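PDB 3VU1: putative uncharacterized protein PH0242 from Pyrococcus horikoshii, which is the C-terminal globular part of an archaeal oligosaccharyltransferase of the AglB family, a largely beta-stranded, multidomain fold that carries a calcium ion. Local coordinates for residues Arg280-Ala285 / Glu322-Val327; Phe253-Ile258 / Thr482-Ser487; Gly287-Asn292 / Ile314-His319. All blocks are in the same frame, centred on the assembly; numbering follows the deposited sequence.

Contact 1 of 3, residues Arg280-Ala285 / Glu322-Val327; sequences RLYISA and EYPIIV. With CA (calcium ion), chain C.
Glu322 reaches over to Ala285 with its carboxylate, and the two residues share a metal. Its OE1 accepts the backbone N-H of Ala285 (Ala285 N to Glu322 OE1 2.8 Å), meeting it nearly along the carboxylate C-O axis with an N-H...O angle of 163°. Glu322 OE1 also binds the calcium ion, at 2.9 Å, and Ala285 O does so at 2.3 Å, so the two oxygens sit close together without bonding to each other. Glu76 and His319 are the other residues of this metal site. With CG of Glu322 set between its backbone N and carbonyl carbon (chi1 41°), that methylene rests against Ile283 O, and a bend at chi2 carries CD toward the ion.

Further along, the pairing is that of an antiparallel sheet of four strands, in which 325-331 is an outermost strand beside 275-285. Leu281 and Ile325 form a hydrogen-bonded pair, Leu281 N to Ile325 O 2.7 Å and Ile325 N to Leu281 O 3.0 Å; Arg280 and Ile326 follow as a non-hydrogen-bonded pair.

On the Arg280 side, Pro324 lies alongside the arginine and points the same way, its CB 3.9 Å from Arg280 CG. Pro324 also crosses Tyr282 obliquely: its CB stands over one face of the phenol ring and Pro324 CG is 3.9 Å from Tyr282 CE2. Glu259 holds both polar ends, through a salt bridge to Arg280 NH1 and a hydrogen bond with Tyr282 OH. On the Leu281 side, Leu281 and Val327 cross at about a right angle, Leu281 CD1 to Val327 CG2 3.9 Å. Ile283 and Ile325 approach through their CD1 methyls, with Ile314 and Met317 packed against both.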
loop_
_atom_site.group_PDB
_atom_site.type_symbol
_atom_site.label_atom_id
_atom_site.label_comp_id
_atom_site.label_asym_id
_atom_site.label_seq_id
_atom_site.Cartn_x
_atom_site.Cartn_y
_atom_site.Cartn_z
ATOM N N ARG A 280 10.004 -14.156 -18.689
ATOM C CA ARG A 280 10.764 -13.442 -17.704
ATOM C C ARG A 280 9.770 -12.649 -16.869
ATOM O O ARG A 280 9.103 -11.747 -17.403
ATOM C CB ARG A 280 11.792 -12.514 -18.354
ATOM C CG ARG A 280 12.854 -12.039 -17.357
ATOM C CD ARG A 280 13.639 -10.854 -17.878
ATOM N NE ARG A 280 14.823 -11.279 -18.615
ATOM C CZ ARG A 280 15.292 -10.666 -19.702
ATOM N NH1 ARG A 280 14.695 -9.600 -20.235
ATOM N NH2 ARG A 280 16.370 -11.139 -20.274
ATOM N N LEU A 281 9.647 -13.009 -15.585
ATOM C CA LEU A 281 8.757 -12.323 -14.635
ATOM C C LEU A 281 9.477 -11.268 -13.774
ATOM O O LEU A 281 10.438 -11.564 -13.036
ATOM C CB LEU A 281 8.065 -13.367 -13.772
ATOM C CG LEU A 281 7.643 -14.593 -14.601
ATOM C CD1 LEU A 281 7.071 -15.677 -13.707
ATOM C CD2 LEU A 281 6.639 -14.251 -15.696
ATOM N N TYR A 282 9.036 -10.028 -13.891
ATOM C CA TYR A 282 9.619 -8.932 -13.116
ATOM C C TYR A 282 8.794 -8.758 -11.850
ATOM O O TYR A 282 7.623 -8.393 -11.900
ATOM C CB TYR A 282 9.622 -7.642 -13.914
ATOM C CG TYR A 282 10.593 -7.623 -15.059
ATOM C CD1 TYR A 282 10.328 -8.346 -16.236
ATOM C CD2 TYR A 282 11.775 -6.867 -14.992
ATOM C CE1 TYR A 282 11.213 -8.324 -17.300
ATOM C CE2 TYR A 282 12.670 -6.836 -16.059
ATOM C CZ TYR A 282 12.383 -7.566 -17.205
ATOM O OH TYR A 282 13.242 -7.547 -18.270
ATOM N N ILE A 283 9.417 -9.036 -10.717
ATOM C CA ILE A 283 8.703 -9.164 -9.459
ATOM C C ILE A 283 8.859 -7.927 -8.584
ATOM O O ILE A 283 9.961 -7.392 -8.413
ATOM C CB ILE A 283 9.152 -10.434 -8.727
ATOM C CG1 ILE A 283 8.570 -11.636 -9.487
ATOM C CG2 ILE A 283 8.736 -10.393 -7.261
ATOM C CD1 ILE A 283 8.907 -13.010 -8.936
ATOM N N SER A 284 7.740 -7.459 -8.056
ATOM C CA SER A 284 7.764 -6.431 -7.031
ATOM C C SER A 284 7.313 -7.011 -5.692
ATOM O O SER A 284 6.185 -7.477 -5.572
ATOM C CB SER A 284 6.887 -5.268 -7.452
ATOM O OG SER A 284 6.723 -4.388 -6.373
ATOM N N ALA A 285 8.210 -7.041 -4.708
ATOM C CA ALA A 285 7.857 -7.495 -3.354
ATOM C C ALA A 285 7.757 -6.298 -2.415
ATOM O O ALA A 285 8.742 -5.551 -2.216
ATOM C CB ALA A 285 8.855 -8.517 -2.827
ATOM N N GLU A 322 14.914 -6.691 -5.613
ATOM C CA GLU A 322 14.314 -7.818 -6.279
ATOM C C GLU A 322 14.919 -7.940 -7.670
ATOM O O GLU A 322 15.404 -6.965 -8.223
ATOM C CB GLU A 322 12.783 -7.675 -6.279
ATOM C CG GLU A 322 12.334 -6.264 -6.568
ATOM C CD GLU A 322 11.779 -5.497 -5.369
ATOM O OE1 GLU A 322 10.763 -5.942 -4.789
ATOM O OE2 GLU A 322 12.304 -4.390 -5.065
ATOM N N TYR A 323 14.918 -9.156 -8.206
ATOM C CA TYR A 323 15.544 -9.466 -9.504
ATOM C C TYR A 323 14.553 -10.307 -10.357
ATOM O O TYR A 323 13.763 -11.060 -9.814
ATOM C CB TYR A 323 16.891 -10.220 -9.295
ATOM C CG TYR A 323 16.724 -11.500 -8.508
ATOM C CD1 TYR A 323 16.295 -12.680 -9.127
ATOM C CD2 TYR A 323 16.933 -11.518 -7.134
ATOM C CE1 TYR A 323 16.092 -13.844 -8.398
ATOM C CE2 TYR A 323 16.737 -12.673 -6.395
ATOM C CZ TYR A 323 16.323 -13.838 -7.024
ATOM O OH TYR A 323 16.129 -14.985 -6.265
ATOM N N PRO A 324 14.609 -10.188 -11.686
ATOM C CA PRO A 324 13.750 -10.977 -12.596
ATOM C C PRO A 324 13.949 -12.476 -12.504
ATOM O O PRO A 324 15.006 -12.931 -12.149
ATOM C CB PRO A 324 14.194 -10.518 -13.986
ATOM C CG PRO A 324 14.762 -9.149 -13.771
ATOM C CD PRO A 324 15.359 -9.128 -12.384
ATOM N N ILE A 325 12.933 -13.232 -12.877
ATOM C CA ILE A 325 12.939 -14.679 -12.788
ATOM C C ILE A 325 12.450 -15.290 -14.091
ATOM O O ILE A 325 11.451 -14.830 -14.648
ATOM C CB ILE A 325 12.039 -15.119 -11.622
ATOM C CG1 ILE A 325 12.898 -15.344 -10.405
ATOM C CG2 ILE A 325 11.275 -16.397 -11.891
ATOM C CD1 ILE A 325 12.077 -15.748 -9.213
ATOM N N ILE A 326 13.139 -16.334 -14.556
ATOM C CA ILE A 326 12.845 -16.935 -15.854
ATOM C C ILE A 326 12.169 -18.250 -15.611
ATOM O O ILE A 326 12.663 -19.025 -14.816
ATOM C CB ILE A 326 14.121 -17.136 -16.703
ATOM C CG1 ILE A 326 14.652 -15.765 -17.133
ATOM C CG2 ILE A 326 13.818 -17.997 -17.913
ATOM C CD1 ILE A 326 15.913 -15.773 -17.968
ATOM N N VAL A 327 11.034 -18.495 -16.266
ATOM C CA VAL A 327 10.340 -19.770 -16.104
ATOM C C VAL A 327 9.981 -20.336 -17.458
ATOM O O VAL A 327 9.941 -19.591 -18.444
ATOM C CB VAL A 327 9.056 -19.673 -15.238
ATOM C CG1 VAL A 327 9.374 -19.184 -13.837
ATOM C CG2 VAL A 327 7.996 -18.793 -15.890
HETATM CA CA CA C . 9.911 -3.759 -3.099
#

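Contact 2 of 3, residues Phe253-Ile258 / Thr482-Ser487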
loop_
_atom_site.group_PDB
_atom_site.type_symbol
_atom_site.label_atom_id
_atom_site.label_comp_id
_atom_site.label_asym_id
_atom_site.label_seq_id
_atom_site.Cartn_x
_atom_site.Cartn_y
_atom_site.Cartn_z
ATOM N N PHE A 253 3.106 -9.558 -3.099
ATOM C CA PHE A 253 4.024 -10.101 -4.126
ATOM C C PHE A 253 3.393 -10.076 -5.515
ATOM O O PHE A 253 2.445 -10.785 -5.802
ATOM C CB PHE A 253 4.496 -11.511 -3.750
ATOM C CG PHE A 253 4.968 -11.599 -2.342
ATOM C CD1 PHE A 253 4.199 -12.256 -1.372
ATOM C CD2 PHE A 253 6.151 -10.965 -1.953
ATOM C CE1 PHE A 253 4.630 -12.314 -0.046
ATOM C CE2 PHE A 253 6.567 -11.001 -0.632
ATOM C CZ PHE A 253 5.802 -11.677 0.323
ATOM N N ALA A 254 3.928 -9.235 -6.373
ATOM C CA ALA A 254 3.300 -9.013 -7.655
ATOM C C ALA A 254 4.315 -8.987 -8.802
ATOM O O ALA A 254 5.537 -8.789 -8.596
ATOM C CB ALA A 254 2.517 -7.719 -7.628
ATOM N N ILE A 255 3.783 -9.188 -10.006
ATOM C CA ILE A 255 4.562 -9.127 -11.222
ATOM C C ILE A 255 4.147 -7.857 -11.944
ATOM O O ILE A 255 2.969 -7.675 -12.249
ATOM C CB ILE A 255 4.306 -10.370 -12.105
ATOM C CG1 ILE A 255 4.921 -11.592 -11.440
ATOM C CG2 ILE A 255 4.833 -10.132 -13.516
ATOM C CD1 ILE A 255 4.522 -12.916 -12.047
ATOM N N TYR A 256 5.113 -6.987 -12.215
ATOM C CA TYR A 256 4.800 -5.750 -12.892
ATOM C C TYR A 256 5.047 -5.722 -14.395
ATOM O O TYR A 256 4.719 -4.731 -15.040
ATOM C CB TYR A 256 5.493 -4.561 -12.219
ATOM C CG TYR A 256 7.000 -4.526 -12.246
ATOM C CD1 TYR A 256 7.678 -3.703 -13.145
ATOM C CD2 TYR A 256 7.758 -5.285 -11.350
ATOM C CE1 TYR A 256 9.065 -3.639 -13.155
ATOM C CE2 TYR A 256 9.148 -5.232 -11.352
ATOM C CZ TYR A 256 9.785 -4.395 -12.244
ATOM O OH TYR A 256 11.147 -4.333 -12.261
ATOM N N LYS A 257 5.619 -6.790 -14.944
ATOM C CA LYS A 257 6.038 -6.836 -16.355
ATOM C C LYS A 257 6.364 -8.283 -16.634
ATOM O O LYS A 257 7.034 -8.937 -15.818
ATOM C CB LYS A 257 7.278 -5.971 -16.550
ATOM C CG LYS A 257 7.747 -5.715 -17.975
ATOM C CD LYS A 257 9.118 -5.046 -17.892
ATOM C CE LYS A 257 9.596 -4.437 -19.196
ATOM N NZ LYS A 257 9.323 -2.975 -19.285
ATOM N N ILE A 258 5.822 -8.811 -17.724
ATOM C CA ILE A 258 6.163 -10.149 -18.199
ATOM C C ILE A 258 6.784 -10.020 -19.604
ATOM O O ILE A 258 6.285 -9.234 -20.448
ATOM C CB ILE A 258 4.920 -11.019 -18.341
ATOM C CG1 ILE A 258 4.165 -11.110 -17.021
ATOM C CG2 ILE A 258 5.290 -12.398 -18.890
ATOM C CD1 ILE A 258 3.031 -12.129 -17.042
ATOM N N THR A 482 -1.741 -13.596 -5.101
ATOM C CA THR A 482 -1.979 -13.325 -6.509
ATOM C C THR A 482 -0.957 -12.322 -6.995
ATOM O O THR A 482 -0.910 -11.187 -6.477
ATOM C CB THR A 482 -3.380 -12.781 -6.749
ATOM O OG1 THR A 482 -4.311 -13.865 -6.651
ATOM C CG2 THR A 482 -3.496 -12.183 -8.151
ATOM N N MET A 483 -0.148 -12.722 -7.981
ATOM C CA MET A 483 0.884 -11.824 -8.472
ATOM C C MET A 483 0.408 -10.994 -9.644
ATOM O O MET A 483 0.768 -9.834 -9.775
ATOM C CB MET A 483 2.179 -12.563 -8.818
ATOM C CG MET A 483 2.673 -13.567 -7.794
ATOM S SD MET A 483 4.353 -14.156 -8.180
ATOM C CE MET A 483 5.317 -12.703 -7.749
ATOM N N ILE A 484 -0.377 -11.614 -10.516
ATOM C CA ILE A 484 -0.894 -10.985 -11.749
ATOM C C ILE A 484 -1.871 -11.971 -12.375
ATOM O O ILE A 484 -1.749 -13.182 -12.173
ATOM C CB ILE A 484 0.227 -10.618 -12.769
ATOM C CG1 ILE A 484 -0.297 -9.640 -13.852
ATOM C CG2 ILE A 484 0.852 -11.896 -13.352
ATOM C CD1 ILE A 484 0.748 -8.913 -14.693
ATOM N N GLU A 485 -2.856 -11.429 -13.089
ATOM C CA GLU A 485 -3.759 -12.201 -13.955
ATOM C C GLU A 485 -3.560 -11.796 -15.414
ATOM O O GLU A 485 -3.600 -10.610 -15.765
ATOM C CB GLU A 485 -5.203 -11.991 -13.554
ATOM C CG GLU A 485 -5.472 -12.462 -12.147
ATOM C CD GLU A 485 -6.954 -12.509 -11.809
ATOM O OE1 GLU A 485 -7.665 -11.519 -12.110
ATOM O OE2 GLU A 485 -7.396 -13.538 -11.237
ATOM N N VAL A 486 -3.311 -12.789 -16.257
ATOM C CA VAL A 486 -3.064 -12.566 -17.682
ATOM C C VAL A 486 -4.148 -13.304 -18.458
ATOM O O VAL A 486 -4.352 -14.528 -18.261
ATOM C CB VAL A 486 -1.657 -13.074 -18.102
ATOM C CG1 VAL A 486 -1.418 -12.870 -19.593
ATOM C CG2 VAL A 486 -0.579 -12.347 -17.317
ATOM N N SER A 487 -4.860 -12.562 -19.311
ATOM C CA SER A 487 -5.850 -13.165 -20.216
ATOM C C SER A 487 -5.158 -14.054 -21.216
ATOM O O SER A 487 -4.052 -13.718 -21.699
ATOM C CB SER A 487 -6.576 -12.098 -21.000
ATOM O OG SER A 487 -7.380 -11.329 -20.146
#
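Ile255 and Met483 carry the one backbone hydrogen bond of this contact, Ile255 N to Met483 O at 3.1 Å. The N-H points almost straight at the oxygen, but the donor stands well above the carbonyl plane, 48° out of it. Two weaker C-H contacts lie beside the bond. Phe253 O takes the CA-H of Met483 (Met483 CA to Phe253 O 3.3 Å), while Met483 O also receives the CA-H of Ala254, whose CB touches the same oxygen.

The two strands belong to different sheets. Strand 253-262 is part of a four-stranded antiparallel sheet in the Peripheral 1 region, and strand 464-487 is part of a larger antiparallel sheet in which it pairs with 336-356. They run in roughly the same direction, 42° apart, and diverge: Ala254 CA is 3.8 Å from Met483 CA, but Ile258 CA and Val486 CA are 9.6 Å apart.

Apolar side chains fill the widening gap. Met483 runs aslant past Ile255; a bend at chi3 (73°) places Met483 CE 3.9 Å from Ile255 CG1, and CE also approaches Phe253. Ile484 crosses Ile255 at about a right angle, with Ile484 CG2 4.0 Å from Ile255 CB, and its CD1 end lies against Ile255 O. Where the backbones have drawn apart, methyls bridge the gap, Ile258 CD1 to Val486 CG2 at 3.6 Å. Ile283 and Leu341 also touch Met483, one from each of the two sheets, and the Phe253 ring meets Tyr481 edge-to-face.

Contact 3 of 3, residues Gly287-Asn292 / Ile314-His319. With CA (calcium ion), chain C.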
loop_
_atom_site.group_PDB
_atom_site.type_symbol
_atom_site.label_atom_id
_atom_site.label_comp_id
_atom_site.label_asym_id
_atom_site.label_seq_id
_atom_site.Cartn_x
_atom_site.Cartn_y
_atom_site.Cartn_z
ATOM N N GLY A 287 7.344 -4.552 1.068
ATOM C CA GLY A 287 7.384 -4.555 2.521
ATOM C C GLY A 287 7.885 -5.814 3.201
ATOM O O GLY A 287 8.367 -5.735 4.328
ATOM N N ARG A 288 7.747 -6.975 2.567
ATOM C CA ARG A 288 8.356 -8.195 3.108
ATOM C C ARG A 288 9.077 -9.054 2.064
ATOM O O ARG A 288 8.710 -9.070 0.883
ATOM C CB ARG A 288 7.358 -9.026 3.934
ATOM C CG ARG A 288 6.263 -9.691 3.139
ATOM C CD ARG A 288 5.476 -10.714 3.954
ATOM N NE ARG A 288 5.112 -10.161 5.257
ATOM C CZ ARG A 288 4.786 -10.873 6.339
ATOM N NH1 ARG A 288 4.744 -12.203 6.295
ATOM N NH2 ARG A 288 4.503 -10.244 7.470
ATOM N N ASP A 289 10.101 -9.776 2.509
ATOM C CA ASP A 289 10.850 -10.668 1.623
ATOM C C ASP A 289 10.041 -11.848 1.095
ATOM O O ASP A 289 9.080 -12.304 1.743
ATOM C CB ASP A 289 12.093 -11.194 2.343
ATOM C CG ASP A 289 13.069 -10.089 2.702
ATOM O OD1 ASP A 289 13.188 -9.066 1.982
ATOM O OD2 ASP A 289 13.725 -10.253 3.731
ATOM N N ILE A 290 10.440 -12.348 -0.077
ATOM C CA ILE A 290 10.041 -13.701 -0.510
ATOM C C ILE A 290 10.995 -14.702 0.171
ATOM O O ILE A 290 12.204 -14.488 0.128
ATOM C CB ILE A 290 10.121 -13.824 -2.041
ATOM C CG1 ILE A 290 9.168 -12.808 -2.680
ATOM C CG2 ILE A 290 9.759 -15.229 -2.490
ATOM C CD1 ILE A 290 9.522 -12.405 -4.090
ATOM N N LYS A 291 10.460 -15.737 0.828
ATOM C CA LYS A 291 11.250 -16.801 1.500
ATOM C C LYS A 291 10.626 -18.149 1.236
ATOM O O LYS A 291 9.436 -18.346 1.532
ATOM C CB LYS A 291 11.257 -16.665 3.029
ATOM C CG LYS A 291 12.066 -15.512 3.583
ATOM C CD LYS A 291 12.035 -15.434 5.104
ATOM C CE LYS A 291 10.739 -14.830 5.613
ATOM N NZ LYS A 291 10.904 -14.295 6.993
ATOM N N ASN A 292 11.424 -19.087 0.717
ATOM C CA ASN A 292 10.989 -20.487 0.603
ATOM C C ASN A 292 9.676 -20.540 -0.082
ATOM O O ASN A 292 8.732 -21.075 0.464
ATOM C CB ASN A 292 10.842 -21.154 1.991
ATOM C CG ASN A 292 12.108 -21.053 2.826
ATOM O OD1 ASN A 292 13.215 -21.309 2.356
ATOM N ND2 ASN A 292 11.950 -20.635 4.056
ATOM N N ILE A 314 11.410 -19.837 -5.232
ATOM C CA ILE A 314 12.330 -18.756 -4.865
ATOM C C ILE A 314 12.687 -18.955 -3.424
ATOM O O ILE A 314 11.821 -18.801 -2.564
ATOM C CB ILE A 314 11.730 -17.357 -5.036
ATOM C CG1 ILE A 314 11.146 -17.182 -6.437
ATOM C CG2 ILE A 314 12.800 -16.318 -4.772
ATOM C CD1 ILE A 314 10.143 -16.060 -6.545
ATOM N N LYS A 315 13.945 -19.334 -3.175
ATOM C CA LYS A 315 14.446 -19.588 -1.811
ATOM C C LYS A 315 14.430 -18.268 -1.032
ATOM O O LYS A 315 13.947 -18.201 0.111
ATOM C CB LYS A 315 15.831 -20.286 -1.812
ATOM C CG LYS A 315 17.055 -19.516 -2.363
ATOM C CD LYS A 315 16.848 -18.638 -3.630
ATOM C CE LYS A 315 16.843 -19.406 -4.954
ATOM N NZ LYS A 315 18.187 -19.987 -5.250
ATOM N N TYR A 316 14.882 -17.213 -1.702
ATOM C CA TYR A 316 14.995 -15.936 -1.079
ATOM C C TYR A 316 15.123 -14.809 -2.085
ATOM O O TYR A 316 15.995 -14.840 -2.964
ATOM C CB TYR A 316 16.196 -15.902 -0.111
ATOM C CG TYR A 316 16.395 -14.529 0.520
ATOM C CD1 TYR A 316 15.575 -14.116 1.575
ATOM C CD2 TYR A 316 17.368 -13.634 0.029
ATOM C CE1 TYR A 316 15.720 -12.866 2.130
ATOM C CE2 TYR A 316 17.529 -12.376 0.582
ATOM C CZ TYR A 316 16.701 -12.003 1.636
ATOM O OH TYR A 316 16.795 -10.763 2.227
ATOM N N MET A 317 14.271 -13.797 -1.918
ATOM C CA MET A 317 14.453 -12.517 -2.595
ATOM C C MET A 317 14.296 -11.345 -1.604
ATOM O O MET A 317 13.311 -11.266 -0.891
ATOM C CB MET A 317 13.477 -12.400 -3.772
ATOM C CG MET A 317 13.711 -11.173 -4.642
ATOM S SD MET A 317 12.667 -11.028 -6.123
ATOM C CE MET A 317 13.027 -12.584 -6.934
ATOM N N ASN A 318 15.279 -10.455 -1.546
ATOM C CA ASN A 318 15.158 -9.220 -0.767
ATOM C C ASN A 318 14.149 -8.234 -1.360
ATOM O O ASN A 318 14.238 -7.890 -2.546
ATOM C CB ASN A 318 16.505 -8.518 -0.668
ATOM C CG ASN A 318 16.491 -7.388 0.348
ATOM O OD1 ASN A 318 16.001 -6.296 0.088
ATOM N ND2 ASN A 318 17.020 -7.659 1.520
ATOM N N HIS A 319 13.230 -7.730 -0.533
ATOM C CA HIS A 319 12.141 -6.907 -1.047
ATOM C C HIS A 319 12.569 -5.544 -1.437
ATOM O O HIS A 319 11.807 -4.815 -2.054
ATOM C CB HIS A 319 10.961 -6.870 -0.088
ATOM C CG HIS A 319 11.193 -6.036 1.150
ATOM N ND1 HIS A 319 10.953 -4.702 1.193
ATOM C CD2 HIS A 319 11.625 -6.394 2.419
ATOM C CE1 HIS A 319 11.235 -4.238 2.418
ATOM N NE2 HIS A 319 11.637 -5.271 3.172
HETATM CA CA CA C . 9.911 -3.759 -3.099
#
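A short two-stranded antiparallel pairing, 290-291 with 316-317, brings Gly287 and Asp289 up against His319 beside the calcium site. Ile290 and Met317 form its hydrogen-bonded pair, Met317 N to Ile290 O 3.0 Å and Ile290 N to Met317 O 3.2 Å. Lys291 and Tyr316 make the next, non-hydrogen-bonded pair, and beyond it Asn292 N gives a bond to Lys315 O at 2.7 Å.

Asp289 uses both carboxylate oxygens. OD1 accepts the backbone N-H of His319 (His319 N to Asp289 OD1 2.8 Å, 153°) and lies at the edge of the imidazole, while OD2 takes a weak bond from Tyr316 OH. The backbone of Gly287 lies over one face of the His319 ring, Gly287 CA 4.0 Å from the ring centroid in a CH-pi contact. On the buried side, Ile290 runs alongside Met317, Ile290 CD1 against Met317 CB, and Ile290 CG2 packs on Ile314 CB.

His319 O binds the calcium ion at 2.4 Å, and Glu76, a second ligand, also accepts the N-H of Gly287. Backbone carbonyls and carboxylates gathered from separate parts of the chain are typical of a protein calcium site.

How the contacts relate
Contacts 1 and 2 have centres about 10 Å apart. Contacts 1 and 3 are about 11 Å apart between centres, contacts 2 and 3 about 16 Å. Contacts 1 and 2 use neighbouring strands of one sheet, 275-285 and 253-262, so this sheet is paired at an edge in contact 1 and joined to the sheet of 464-487 in contact 2. Along the chain each pair lies within the next: 287-292/314-319 innermost, then 280-285/322-327, with 253-258/482-487 outermost. Contacts 1 and 3 both supply calcium ligands; Phe253 of contact 2 packs against Arg288 and Ile290 of contact 3. The calcium ion thus joins the end of strand 275-285 to the loop before 325-331, with Glu76 from earlier in the chain.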